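Long-range contacts in putative metalloprotease II (Bacteroides fragilis, PDB 4ON1), which probably cleaves proteins as an extracellular zinc-dependent metalloendopeptidase related to fragilysin: residues 287-292 against 322-327; 256-261 against 291-296; 219-224 against 244-249. All coordinates share one frame; numbering follows the deposited sequence.

Contact 1: residues 287-292 against 322-327; sequences LRDGTW and STTSSS
L287 and S322 lie side by side where the parallel strands 284-288 and 319-323 meet in the sheet of the metzincin-like catalytic domain, an instructive case of a short beta ladder continued past its ends by side chains. The ladder itself is modest: R288 N makes a weak bond to S322 O, and T324 N donates back to R288 O at an N-H...O angle of 135°. The apolar half of the contact can be read along L287. Its CB is 3.8 Å from T324 CG2. CG, turned anti to its own carbonyl carbon (chi1 -56°), and CD1 stay close to the same methyl, the two side chains crossing at about a right angle. CD2 touches that methyl too, and also comes to 3.7 Å from S322 O. I220 of helix 217-230 packs on both L287 and T324.

The polar side of T324 points elsewhere. A water donates to D289 OD2 at 2.6 Å and accepts from T324 OG1 at 2.7 Å, bridging the two segments; S215 also bonds to that hydroxyl, while D289 OD1 is hydrogen-bonded to Y121 OH. W292 brings its six-membered ring to the strand from another direction, with CH2 3.5 Å from S322 N and T323 N near the ring plane at its edge. The indole also makes a cation-pi contact with R288, whose guanidinium has W292 NE1 over its centre and a salt bridge to E210. S322 in turn touches helix 331-340, which carries the zinc ligands H334 and H338. Beyond the ladder, T323 OG1 accepts from S325 N in an ST turn and sits 2.8 Å from G290 O and 2.9 Å from D289 O.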
ATOM      1  N   LEU A 287       6.365  -0.100  -9.723  1.00 10.92           N
ATOM      2  CA  LEU A 287       5.626   0.986  -9.091  1.00 12.64           C
ATOM      3  C   LEU A 287       5.953   2.364  -9.667  1.00 19.98           C
ATOM      4  O   LEU A 287       7.120   2.741  -9.800  1.00 14.83           O
ATOM      5  CB  LEU A 287       5.899   0.996  -7.579  1.00 11.91           C
ATOM      6  CG  LEU A 287       5.601  -0.302  -6.815  1.00 15.70           C
ATOM      7  CD1 LEU A 287       5.910  -0.128  -5.324  1.00 18.35           C
ATOM      8  CD2 LEU A 287       4.155  -0.689  -7.004  1.00 13.03           C
ATOM      9  N   ARG A 288       4.909   3.120  -9.991  1.00 11.73           N
ATOM     10  CA  ARG A 288       5.058   4.513 -10.408  1.00 13.49           C
ATOM     11  C   ARG A 288       3.976   5.335  -9.742  1.00 17.14           C
ATOM     12  O   ARG A 288       2.975   4.784  -9.279  1.00 10.47           O
ATOM     13  CB  ARG A 288       4.961   4.656 -11.924  1.00 12.94           C
ATOM     14  CG  ARG A 288       3.624   4.168 -12.470  1.00 16.80           C
ATOM     15  CD  ARG A 288       3.315   4.737 -13.842  1.00 20.94           C
ATOM     16  NE  ARG A 288       4.421   4.568 -14.781  1.00 17.36           N
ATOM     17  CZ  ARG A 288       4.348   4.865 -16.075  1.00 22.96           C
ATOM     18  NH1 ARG A 288       3.211   5.320 -16.585  1.00 21.85           N
ATOM     19  NH2 ARG A 288       5.405   4.693 -16.857  1.00 19.99           N
ATOM     20  N   ASP A 289       4.169   6.646  -9.670  1.00 11.39           N
ATOM     21  CA  ASP A 289       3.129   7.477  -9.086  1.00 15.23           C
ATOM     22  C   ASP A 289       1.946   7.619 -10.041  1.00 20.55           C
ATOM     23  O   ASP A 289       0.800   7.707  -9.607  1.00 17.74           O
ATOM     24  CB  ASP A 289       3.659   8.854  -8.719  1.00 19.62           C
ATOM     25  CG  ASP A 289       2.615   9.694  -8.033  1.00 20.87           C
ATOM     26  OD1 ASP A 289       2.137  10.668  -8.643  1.00 25.60           O
ATOM     27  OD2 ASP A 289       2.248   9.359  -6.891  1.00 21.05           O
ATOM     28  N   GLY A 290       2.238   7.639 -11.338  1.00 15.70           N
ATOM     29  CA  GLY A 290       1.233   7.871 -12.355  1.00 19.60           C
ATOM     30  C   GLY A 290       0.439   6.645 -12.763  1.00 17.61           C
ATOM     31  O   GLY A 290       0.278   5.700 -11.993  1.00 16.13           O
ATOM     32  N   THR A 291      -0.065   6.670 -13.992  1.00 20.84           N
ATOM     33  CA  THR A 291      -0.924   5.611 -14.498  1.00 16.89           C
ATOM     34  C   THR A 291      -0.494   5.178 -15.889  1.00 22.21           C
ATOM     35  O   THR A 291       0.499   5.670 -16.420  1.00 20.11           O
ATOM     36  CB  THR A 291      -2.386   6.064 -14.573  1.00 23.92           C
ATOM     37  OG1 THR A 291      -2.463   7.255 -15.365  1.00 27.05           O
ATOM     38  CG2 THR A 291      -2.943   6.325 -13.180  1.00 29.65           C
ATOM     39  N   TRP A 292      -1.256   4.263 -16.478  1.00 19.90           N
ATOM     40  CA  TRP A 292      -1.010   3.830 -17.844  1.00 25.19           C
ATOM     41  C   TRP A 292      -2.219   4.115 -18.722  1.00 23.83           C
ATOM     42  O   TRP A 292      -3.292   4.459 -18.217  1.00 27.62           O
ATOM     43  CB  TRP A 292      -0.659   2.340 -17.891  1.00 16.42           C
ATOM     44  CG  TRP A 292       0.651   2.041 -17.245  1.00 13.60           C
ATOM     45  CD1 TRP A 292       1.867   1.962 -17.861  1.00 15.00           C
ATOM     46  CD2 TRP A 292       0.887   1.814 -15.851  1.00 15.54           C
ATOM     47  NE1 TRP A 292       2.845   1.690 -16.935  1.00 18.14           N
ATOM     48  CE2 TRP A 292       2.271   1.596 -15.694  1.00 14.93           C
ATOM     49  CE3 TRP A 292       0.063   1.771 -14.722  1.00 16.28           C
ATOM     50  CZ2 TRP A 292       2.846   1.330 -14.453  1.00 22.34           C
ATOM     51  CZ3 TRP A 292       0.636   1.510 -13.493  1.00 19.39           C
ATOM     52  CH2 TRP A 292       2.015   1.290 -13.367  1.00 17.55           C
ATOM     53  N   SER A 322       1.761  -1.279 -11.023  1.00 12.83           N
ATOM     54  CA  SER A 322       0.779  -0.636 -10.160  1.00 11.55           C
ATOM     55  C   SER A 322       1.116   0.811  -9.884  1.00 15.64           C
ATOM     56  O   SER A 322       2.276   1.150  -9.660  1.00 12.04           O
ATOM     57  CB  SER A 322       0.665  -1.389  -8.831  1.00 11.85           C
ATOM     58  OG  SER A 322      -0.309  -0.768  -8.004  1.00 15.04           O
ATOM     59  N   THR A 323       0.092   1.657  -9.878  1.00 10.59           N
ATOM     60  CA  THR A 323       0.246   3.016  -9.382  1.00 14.76           C
ATOM     61  C   THR A 323       0.436   2.974  -7.866  1.00 16.98           C
ATOM     62  O   THR A 323       0.061   1.994  -7.214  1.00 12.62           O
ATOM     63  CB  THR A 323      -0.973   3.887  -9.727  1.00 14.06           C
ATOM     64  OG1 THR A 323      -0.691   5.268  -9.438  1.00 14.40           O
ATOM     65  CG2 THR A 323      -2.196   3.419  -8.946  1.00 13.24           C
ATOM     66  N   THR A 324       1.047   4.009  -7.301  1.00 15.17           N
ATOM     67  CA  THR A 324       1.130   4.115  -5.843  1.00 15.66           C
ATOM     68  C   THR A 324       0.380   5.342  -5.347  1.00 23.54           C
ATOM     69  O   THR A 324       0.392   5.639  -4.152  1.00 21.64           O
ATOM     70  CB  THR A 324       2.579   4.202  -5.343  1.00 10.12           C
ATOM     71  OG1 THR A 324       3.248   5.281  -6.011  1.00 10.48           O
ATOM     72  CG2 THR A 324       3.302   2.905  -5.621  1.00 12.22           C
ATOM     73  N   SER A 325      -0.252   6.059  -6.274  1.00 15.97           N
ATOM     74  CA  SER A 325      -0.944   7.306  -5.957  1.00 25.49           C
ATOM     75  C   SER A 325      -1.954   7.148  -4.818  1.00 26.89           C
ATOM     76  O   SER A 325      -2.700   6.169  -4.764  1.00 13.48           O
ATOM     77  CB  SER A 325      -1.657   7.846  -7.204  1.00 17.04           C
ATOM     78  OG  SER A 325      -2.513   8.918  -6.858  1.00 32.68           O
ATOM     79  N   SER A 326      -1.961   8.128  -3.916  1.00 24.23           N
ATOM     80  CA  SER A 326      -2.920   8.211  -2.813  1.00 31.81           C
ATOM     81  C   SER A 326      -4.373   8.183  -3.278  1.00 26.61           C
ATOM     82  O   SER A 326      -5.261   7.780  -2.533  1.00 30.83           O
ATOM     83  CB  SER A 326      -2.683   9.498  -2.010  1.00 36.98           C
ATOM     84  OG  SER A 326      -1.341   9.589  -1.561  1.00 61.36           O
ATOM     85  N   SER A 327      -4.605   8.641  -4.506  1.00 22.53           N
ATOM     86  CA  SER A 327      -5.929   8.618  -5.119  1.00 28.01           C
ATOM     87  C   SER A 327      -6.380   7.201  -5.418  1.00 18.66           C
ATOM     88  O   SER A 327      -7.562   6.961  -5.643  1.00 20.84           O
ATOM     89  CB  SER A 327      -5.945   9.444  -6.403  1.00 29.32           C
ATOM     90  OG  SER A 327      -5.545  10.774  -6.140  1.00 56.58           O
TER
HETATM   91  O   HOH W   1       3.266   7.839  -5.076  1.00 11.43           O

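Contact 2: residues 256-261 against 291-296; sequences SDYEVS and TWDSGK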
ATOM      1  N   SER A 256       2.063   7.597 -20.916  1.00 33.12           N
ATOM      2  CA  SER A 256       0.795   7.143 -21.479  1.00 51.86           C
ATOM      3  C   SER A 256       0.834   5.697 -21.949  1.00 50.33           C
ATOM      4  O   SER A 256      -0.136   5.213 -22.534  1.00 65.48           O
ATOM      5  CB  SER A 256       0.390   8.039 -22.651  1.00 64.48           C
ATOM      6  OG  SER A 256       1.276   7.850 -23.744  1.00 71.38           O
ATOM      7  N   ASP A 257       1.949   5.017 -21.691  1.00 43.48           N
ATOM      8  CA  ASP A 257       2.181   3.669 -22.212  1.00 36.10           C
ATOM      9  C   ASP A 257       1.036   2.691 -21.974  1.00 28.67           C
ATOM     10  O   ASP A 257       0.293   2.792 -21.001  1.00 31.02           O
ATOM     11  CB  ASP A 257       3.453   3.077 -21.603  1.00 41.53           C
ATOM     12  CG  ASP A 257       4.717   3.715 -22.146  1.00 58.36           C
ATOM     13  OD1 ASP A 257       4.613   4.721 -22.883  1.00 65.68           O
ATOM     14  OD2 ASP A 257       5.814   3.208 -21.824  1.00 51.45           O
ATOM     15  N   TYR A 258       0.936   1.721 -22.874  1.00 29.85           N
ATOM     16  CA  TYR A 258      -0.104   0.712 -22.829  1.00 23.83           C
ATOM     17  C   TYR A 258       0.342  -0.360 -21.859  1.00 23.85           C
ATOM     18  O   TYR A 258       1.506  -0.769 -21.877  1.00 16.77           O
ATOM     19  CB  TYR A 258      -0.338   0.124 -24.210  1.00 27.77           C
ATOM     20  CG  TYR A 258      -1.343  -0.999 -24.252  1.00 36.55           C
ATOM     21  CD1 TYR A 258      -2.584  -0.877 -23.635  1.00 34.06           C
ATOM     22  CD2 TYR A 258      -1.057  -2.175 -24.924  1.00 30.49           C
ATOM     23  CE1 TYR A 258      -3.509  -1.902 -23.686  1.00 33.86           C
ATOM     24  CE2 TYR A 258      -1.975  -3.201 -24.986  1.00 34.99           C
ATOM     25  CZ  TYR A 258      -3.195  -3.062 -24.362  1.00 39.69           C
ATOM     26  OH  TYR A 258      -4.106  -4.087 -24.421  1.00 49.76           O
ATOM     27  N   GLU A 259      -0.577  -0.790 -20.999  1.00 19.37           N
ATOM     28  CA  GLU A 259      -0.237  -1.637 -19.863  1.00 19.92           C
ATOM     29  C   GLU A 259       0.395  -2.969 -20.269  1.00 17.10           C
ATOM     30  O   GLU A 259       1.310  -3.441 -19.592  1.00 19.88           O
ATOM     31  CB  GLU A 259      -1.472  -1.864 -18.979  1.00 19.31           C
ATOM     32  CG  GLU A 259      -2.671  -2.497 -19.677  1.00 24.48           C
ATOM     33  CD  GLU A 259      -3.669  -1.451 -20.171  1.00 46.41           C
ATOM     34  OE1 GLU A 259      -3.295  -0.265 -20.292  1.00 40.94           O
ATOM     35  OE2 GLU A 259      -4.833  -1.815 -20.430  1.00 52.06           O
ATOM     36  N   VAL A 260      -0.096  -3.583 -21.343  1.00 18.28           N
ATOM     37  CA  VAL A 260       0.436  -4.877 -21.775  1.00 24.50           C
ATOM     38  C   VAL A 260       1.901  -4.750 -22.199  1.00 26.56           C
ATOM     39  O   VAL A 260       2.741  -5.555 -21.802  1.00 22.06           O
ATOM     40  CB  VAL A 260      -0.388  -5.467 -22.929  1.00 23.20           C
ATOM     41  CG1 VAL A 260       0.229  -6.772 -23.436  1.00 25.19           C
ATOM     42  CG2 VAL A 260      -1.830  -5.701 -22.488  1.00 24.97           C
ATOM     43  N   SER A 261       2.194  -3.724 -22.993  1.00 21.80           N
ATOM     44  CA  SER A 261       3.560  -3.425 -23.403  1.00 23.41           C
ATOM     45  C   SER A 261       4.431  -3.068 -22.203  1.00 19.33           C
ATOM     46  O   SER A 261       5.585  -3.500 -22.108  1.00 19.39           O
ATOM     47  CB  SER A 261       3.573  -2.277 -24.409  1.00 18.68           C
ATOM     48  OG  SER A 261       2.536  -2.437 -25.353  1.00 45.94           O
ATOM     49  N   THR A 291      -0.065   6.670 -13.992  1.00 20.84           N
ATOM     50  CA  THR A 291      -0.924   5.611 -14.498  1.00 16.89           C
ATOM     51  C   THR A 291      -0.494   5.178 -15.889  1.00 22.21           C
ATOM     52  O   THR A 291       0.499   5.670 -16.420  1.00 20.11           O
ATOM     53  CB  THR A 291      -2.386   6.064 -14.573  1.00 23.92           C
ATOM     54  OG1 THR A 291      -2.463   7.255 -15.365  1.00 27.05           O
ATOM     55  CG2 THR A 291      -2.943   6.325 -13.180  1.00 29.65           C
ATOM     56  N   TRP A 292      -1.256   4.263 -16.478  1.00 19.90           N
ATOM     57  CA  TRP A 292      -1.010   3.830 -17.844  1.00 25.19           C
ATOM     58  C   TRP A 292      -2.219   4.115 -18.722  1.00 23.83           C
ATOM     59  O   TRP A 292      -3.292   4.459 -18.217  1.00 27.62           O
ATOM     60  CB  TRP A 292      -0.659   2.340 -17.891  1.00 16.42           C
ATOM     61  CG  TRP A 292       0.651   2.041 -17.245  1.00 13.60           C
ATOM     62  CD1 TRP A 292       1.867   1.962 -17.861  1.00 15.00           C
ATOM     63  CD2 TRP A 292       0.887   1.814 -15.851  1.00 15.54           C
ATOM     64  NE1 TRP A 292       2.845   1.690 -16.935  1.00 18.14           N
ATOM     65  CE2 TRP A 292       2.271   1.596 -15.694  1.00 14.93           C
ATOM     66  CE3 TRP A 292       0.063   1.771 -14.722  1.00 16.28           C
ATOM     67  CZ2 TRP A 292       2.846   1.330 -14.453  1.00 22.34           C
ATOM     68  CZ3 TRP A 292       0.636   1.510 -13.493  1.00 19.39           C
ATOM     69  CH2 TRP A 292       2.015   1.290 -13.367  1.00 17.55           C
ATOM     70  N   ASP A 293      -2.030   3.981 -20.031  1.00 26.25           N
ATOM     71  CA  ASP A 293      -3.109   4.144 -21.000  1.00 33.39           C
ATOM     72  C   ASP A 293      -3.857   5.462 -20.804  1.00 29.90           C
ATOM     73  O   ASP A 293      -5.074   5.466 -20.602  1.00 25.94           O
ATOM     74  CB  ASP A 293      -4.095   2.973 -20.918  1.00 28.79           C
ATOM     75  CG  ASP A 293      -4.995   2.886 -22.139  1.00 56.59           C
ATOM     76  OD1 ASP A 293      -4.488   3.087 -23.265  1.00 71.47           O
ATOM     77  OD2 ASP A 293      -6.207   2.631 -21.973  1.00 55.64           O
ATOM     78  N   SER A 294      -3.115   6.569 -20.833  1.00 34.97           N
ATOM     79  CA  SER A 294      -3.696   7.906 -20.714  1.00 34.13           C
ATOM     80  C   SER A 294      -4.670   8.044 -19.540  1.00 33.73           C
ATOM     81  O   SER A 294      -5.764   8.585 -19.696  1.00 43.16           O
ATOM     82  CB  SER A 294      -4.400   8.282 -22.017  1.00 43.15           C
ATOM     83  OG  SER A 294      -3.508   8.162 -23.109  1.00 44.33           O
ATOM     84  N   GLY A 295      -4.275   7.541 -18.373  1.00 33.20           N
ATOM     85  CA  GLY A 295      -5.073   7.686 -17.165  1.00 25.24           C
ATOM     86  C   GLY A 295      -6.129   6.627 -16.921  1.00 28.77           C
ATOM     87  O   GLY A 295      -6.758   6.604 -15.861  1.00 37.58           O
ATOM     88  N   LYS A 296      -6.321   5.731 -17.881  1.00 29.11           N
ATOM     89  CA  LYS A 296      -7.400   4.752 -17.773  1.00 26.73           C
ATOM     90  C   LYS A 296      -6.992   3.481 -17.005  1.00 29.20           C
ATOM     91  O   LYS A 296      -7.845   2.753 -16.486  1.00 29.72           O
ATOM     92  CB  LYS A 296      -7.894   4.389 -19.175  1.00 39.25           C
ATOM     93  CG  LYS A 296      -8.507   5.569 -19.935  1.00 49.35           C
ATOM     94  CD  LYS A 296      -8.900   5.179 -21.356  1.00 55.71           C
ATOM     95  CE  LYS A 296      -9.844   6.204 -21.975  1.00 74.33           C
ATOM     96  NZ  LYS A 296     -10.473   5.711 -23.236  1.00 81.67           N
TER
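W292 meets the peptide that leads into helix 259-271: its CB lies 3.3 Å from D257 O, and the same oxygen sits near the indole plane, at the edge beside CD1, 3.6 Å from that atom. One carbonyl thus faces both the root of the side chain and the rim of its ring. The next residue binds that oxygen: D293 N donates to D257 O at 2.8 Å with an N-H...O angle of 160°, approaching from above the carbonyl plane. D293 CB then comes 3.4 Å from E259 OE1; the bend at chi2 (-95°) turns CD of the glutamate out of an extended course, on the side of the loop. The two carboxylates, their planes 72° apart, bring E259 OE1 and D293 OD2 within 4.4 Å of each other, a proximity that probably costs some repulsion; T297 OG1 gives OE1 a weak hydrogen bond. Here the start of a helix in the metzincin-like catalytic domain, with Y258 at its N-cap position, is tied to the loop that follows strand 284-288. E259 and W292 both also touch I321 of strand 319-323, and the E259 side chain is about 7 Å from that of the zinc ligand D176. At S294 the contact thins to OG against S256 CB, 3.9 Å apart. S294 and G295 form the corner of a type I' turn from D293, closed where K296 N donates to D293 O at 3.0 Å.

Contact 3: residues 219-224 against 244-249; sequences DITSQI and YTIKDS
I224 rests on the aromatic ring of Y244, the central touch where helix 217-230 packs on strand 240-248 in the alpha/beta catalytic domain, an example of a helix laid nearly antiparallel to the strand beneath it. The axes of the two short segments run at 159° to each other, 10.9 Å apart at closest approach. I224 CG2 lies 3.5 Å from the ring centroid of Y244, only 11° off the normal, a CH-pi contact in which a methyl covers the middle of the face. The two side chains slide past each other in opposite directions. CG1 of I224 lies over the same face near the rim, 3.9 Å from Y244 CD1, and CD1 passes beyond it, above Y244 CB, to I246 CD1 at 3.8 Å.

That isoleucine methyl is a meeting point. Chi2 of I246 (160°) extends CD1 away from the strand toward the helix, where I220 CG2 approaches to 3.8 Å and T221 CG2 to 4.1 Å, the latter side chain crossing at about a right angle. Three helix residues, spaced over little more than one turn, therefore converge on one strand methyl.

Further out, strand 240-248 pairs with 201-209 on one edge and with 52-68 on the other. L207 of the first touches I224, and I66 of the second touches both I224 and Y244. Strand 52-68 falls in the N-terminal fragilysin-type range, so that region also takes part in this packing. Y92 bonds to T221 OG1. T228, one helical turn beyond I224, joins helix backbone to phenol: its OG1 is hydrogen-bonded to both I224 O and Y244 OH.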
ATOM      1  N   ASP A 219       3.840   6.463   0.204  1.00 16.28           N
ATOM      2  CA  ASP A 219       2.775   5.879  -0.612  1.00 14.30           C
ATOM      3  C   ASP A 219       2.987   4.377  -0.812  1.00 16.32           C
ATOM      4  O   ASP A 219       2.044   3.593  -0.732  1.00 18.31           O
ATOM      5  CB  ASP A 219       2.685   6.563  -1.980  1.00 12.09           C
ATOM      6  CG  ASP A 219       1.913   7.871  -1.931  1.00 28.17           C
ATOM      7  OD1 ASP A 219       1.029   8.012  -1.055  1.00 27.72           O
ATOM      8  OD2 ASP A 219       2.179   8.749  -2.779  1.00 23.92           O
ATOM      9  N   ILE A 220       4.229   3.983  -1.072  1.00 12.26           N
ATOM     10  CA  ILE A 220       4.538   2.573  -1.288  1.00 13.34           C
ATOM     11  C   ILE A 220       4.161   1.744  -0.066  1.00 12.03           C
ATOM     12  O   ILE A 220       3.522   0.695  -0.186  1.00 12.93           O
ATOM     13  CB  ILE A 220       6.027   2.379  -1.625  1.00 15.25           C
ATOM     14  CG1 ILE A 220       6.354   3.112  -2.931  1.00 15.57           C
ATOM     15  CG2 ILE A 220       6.364   0.901  -1.763  1.00 12.23           C
ATOM     16  CD1 ILE A 220       7.836   3.140  -3.272  1.00 17.52           C
ATOM     17  N   THR A 221       4.553   2.212   1.116  1.00 10.15           N
ATOM     18  CA  THR A 221       4.265   1.447   2.324  1.00 14.42           C
ATOM     19  C   THR A 221       2.796   1.593   2.733  1.00 17.25           C
ATOM     20  O   THR A 221       2.250   0.708   3.381  1.00 14.05           O
ATOM     21  CB  THR A 221       5.198   1.838   3.475  1.00 17.78           C
ATOM     22  OG1 THR A 221       5.209   3.260   3.633  1.00 14.15           O
ATOM     23  CG2 THR A 221       6.632   1.348   3.160  1.00 11.72           C
ATOM     24  N   SER A 222       2.145   2.686   2.338  1.00 12.78           N
ATOM     25  CA  SER A 222       0.690   2.772   2.514  1.00 17.95           C
ATOM     26  C   SER A 222      -0.025   1.742   1.633  1.00 11.38           C
ATOM     27  O   SER A 222      -0.990   1.118   2.072  1.00 14.76           O
ATOM     28  CB  SER A 222       0.161   4.174   2.192  1.00 16.07           C
ATOM     29  OG  SER A 222       0.625   5.125   3.131  1.00 24.64           O
ATOM     30  N   GLN A 223       0.451   1.556   0.401  1.00 10.11           N
ATOM     31  CA  GLN A 223      -0.098   0.510  -0.466  1.00 17.94           C
ATOM     32  C   GLN A 223       0.129  -0.877   0.134  1.00 19.44           C
ATOM     33  O   GLN A 223      -0.739  -1.751   0.060  1.00 11.20           O
ATOM     34  CB  GLN A 223       0.529   0.565  -1.857  1.00  9.04           C
ATOM     35  CG  GLN A 223       0.226   1.831  -2.664  1.00 13.77           C
ATOM     36  CD  GLN A 223      -1.101   1.750  -3.392  1.00 16.06           C
ATOM     37  OE1 GLN A 223      -1.615   0.659  -3.638  1.00 18.22           O
ATOM     38  NE2 GLN A 223      -1.645   2.901  -3.771  1.00 17.44           N
ATOM     39  N   ILE A 224       1.309  -1.064   0.721  1.00 13.83           N
ATOM     40  CA  ILE A 224       1.691  -2.328   1.344  1.00 11.18           C
ATOM     41  C   ILE A 224       0.800  -2.655   2.533  1.00 12.69           C
ATOM     42  O   ILE A 224       0.431  -3.810   2.757  1.00 11.40           O
ATOM     43  CB  ILE A 224       3.156  -2.294   1.822  1.00 12.46           C
ATOM     44  CG1 ILE A 224       4.116  -2.429   0.640  1.00 13.70           C
ATOM     45  CG2 ILE A 224       3.424  -3.382   2.832  1.00  8.80           C
ATOM     46  CD1 ILE A 224       5.563  -2.127   1.027  1.00 10.96           C
ATOM     47  N   TYR A 244       7.924  -7.798   2.079  1.00 10.04           N
ATOM     48  CA  TYR A 244       7.904  -6.822   0.992  1.00 11.69           C
ATOM     49  C   TYR A 244       9.289  -6.219   0.819  1.00 15.61           C
ATOM     50  O   TYR A 244       9.802  -5.572   1.725  1.00 16.09           O
ATOM     51  CB  TYR A 244       6.892  -5.708   1.260  1.00  8.21           C
ATOM     52  CG  TYR A 244       5.488  -6.179   1.572  1.00 12.69           C
ATOM     53  CD1 TYR A 244       4.552  -6.339   0.562  1.00 12.64           C
ATOM     54  CD2 TYR A 244       5.097  -6.448   2.878  1.00 13.94           C
ATOM     55  CE1 TYR A 244       3.254  -6.766   0.843  1.00 10.45           C
ATOM     56  CE2 TYR A 244       3.806  -6.867   3.169  1.00 14.86           C
ATOM     57  CZ  TYR A 244       2.890  -7.021   2.145  1.00 11.19           C
ATOM     58  OH  TYR A 244       1.604  -7.436   2.433  1.00 15.73           O
ATOM     59  N   THR A 245       9.900  -6.448  -0.336  1.00 15.38           N
ATOM     60  CA  THR A 245      11.239  -5.932  -0.597  1.00 14.27           C
ATOM     61  C   THR A 245      11.165  -4.812  -1.621  1.00 14.78           C
ATOM     62  O   THR A 245      10.795  -5.029  -2.770  1.00 11.56           O
ATOM     63  CB  THR A 245      12.183  -7.045  -1.079  1.00 15.07           C
ATOM     64  OG1 THR A 245      12.317  -8.008  -0.029  1.00 17.46           O
ATOM     65  CG2 THR A 245      13.561  -6.482  -1.423  1.00 18.28           C
ATOM     66  N   ILE A 246      11.468  -3.600  -1.176  1.00 10.63           N
ATOM     67  CA  ILE A 246      11.371  -2.426  -2.032  1.00  9.52           C
ATOM     68  C   ILE A 246      12.730  -2.056  -2.603  1.00 15.57           C
ATOM     69  O   ILE A 246      13.663  -1.769  -1.852  1.00 16.63           O
ATOM     70  CB  ILE A 246      10.799  -1.212  -1.255  1.00 13.37           C
ATOM     71  CG1 ILE A 246       9.425  -1.540  -0.666  1.00 12.56           C
ATOM     72  CG2 ILE A 246      10.715   0.023  -2.161  1.00 15.86           C
ATOM     73  CD1 ILE A 246       9.024  -0.605   0.489  1.00 11.17           C
ATOM     74  N   LYS A 247      12.836  -2.046  -3.928  1.00 11.29           N
ATOM     75  CA  LYS A 247      14.113  -1.760  -4.590  1.00 17.23           C
ATOM     76  C   LYS A 247      13.993  -0.677  -5.643  1.00 17.99           C
ATOM     77  O   LYS A 247      12.977  -0.585  -6.331  1.00 18.18           O
ATOM     78  CB  LYS A 247      14.675  -3.020  -5.254  1.00 17.88           C
ATOM     79  CG  LYS A 247      14.837  -4.210  -4.339  1.00 21.14           C
ATOM     80  CD  LYS A 247      15.356  -5.420  -5.117  1.00 34.33           C
ATOM     81  CE  LYS A 247      16.776  -5.196  -5.615  1.00 34.79           C
ATOM     82  NZ  LYS A 247      17.724  -4.901  -4.502  1.00 41.58           N
ATOM     83  N   ASP A 248      15.030   0.147  -5.768  1.00 12.96           N
ATOM     84  CA  ASP A 248      15.135   1.038  -6.918  1.00 14.54           C
ATOM     85  C   ASP A 248      15.597   0.268  -8.148  1.00 15.63           C
ATOM     86  O   ASP A 248      16.220  -0.784  -8.036  1.00 16.08           O
ATOM     87  CB  ASP A 248      16.093   2.200  -6.640  1.00 22.13           C
ATOM     88  CG  ASP A 248      15.526   3.195  -5.642  1.00 42.05           C
ATOM     89  OD1 ASP A 248      14.550   3.894  -5.992  1.00 51.77           O
ATOM     90  OD2 ASP A 248      16.055   3.280  -4.513  1.00 49.30           O
ATOM     91  N   SER A 249      15.278   0.802  -9.320  1.00 15.15           N
ATOM     92  CA  SER A 249      15.675   0.203 -10.584  1.00 18.22           C
ATOM     93  C   SER A 249      16.190   1.282 -11.516  1.00 22.06           C
ATOM     94  O   SER A 249      16.145   2.469 -11.191  1.00 18.73           O
ATOM     95  CB  SER A 249      14.505  -0.517 -11.251  1.00 13.49           C
ATOM     96  OG  SER A 249      13.688   0.431 -11.905  1.00 12.46           O
TER

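How the contacts relate
From the N terminus, contact 3 comes first: it closes the loop from helix 217-230 to strand 240-248 before either of the others opens. Contact 2 opens next at 256-261, but contact 1 opens at 287-292 before contact 2 has closed at 291-296, so these two loops interlock, sharing T291 and W292, and contact 1 closes last at 322-327. Contact 2 thus ties the start of helix 259-271 to the loop whose first residues contact 1 joins to strand 319-323. Contacts 1 and 3 also meet in space: S326 OG is hydrogen-bonded to D219 OD1, and Q223 NE2 weakly to T324 O. Contacts 2 and 3 do not touch.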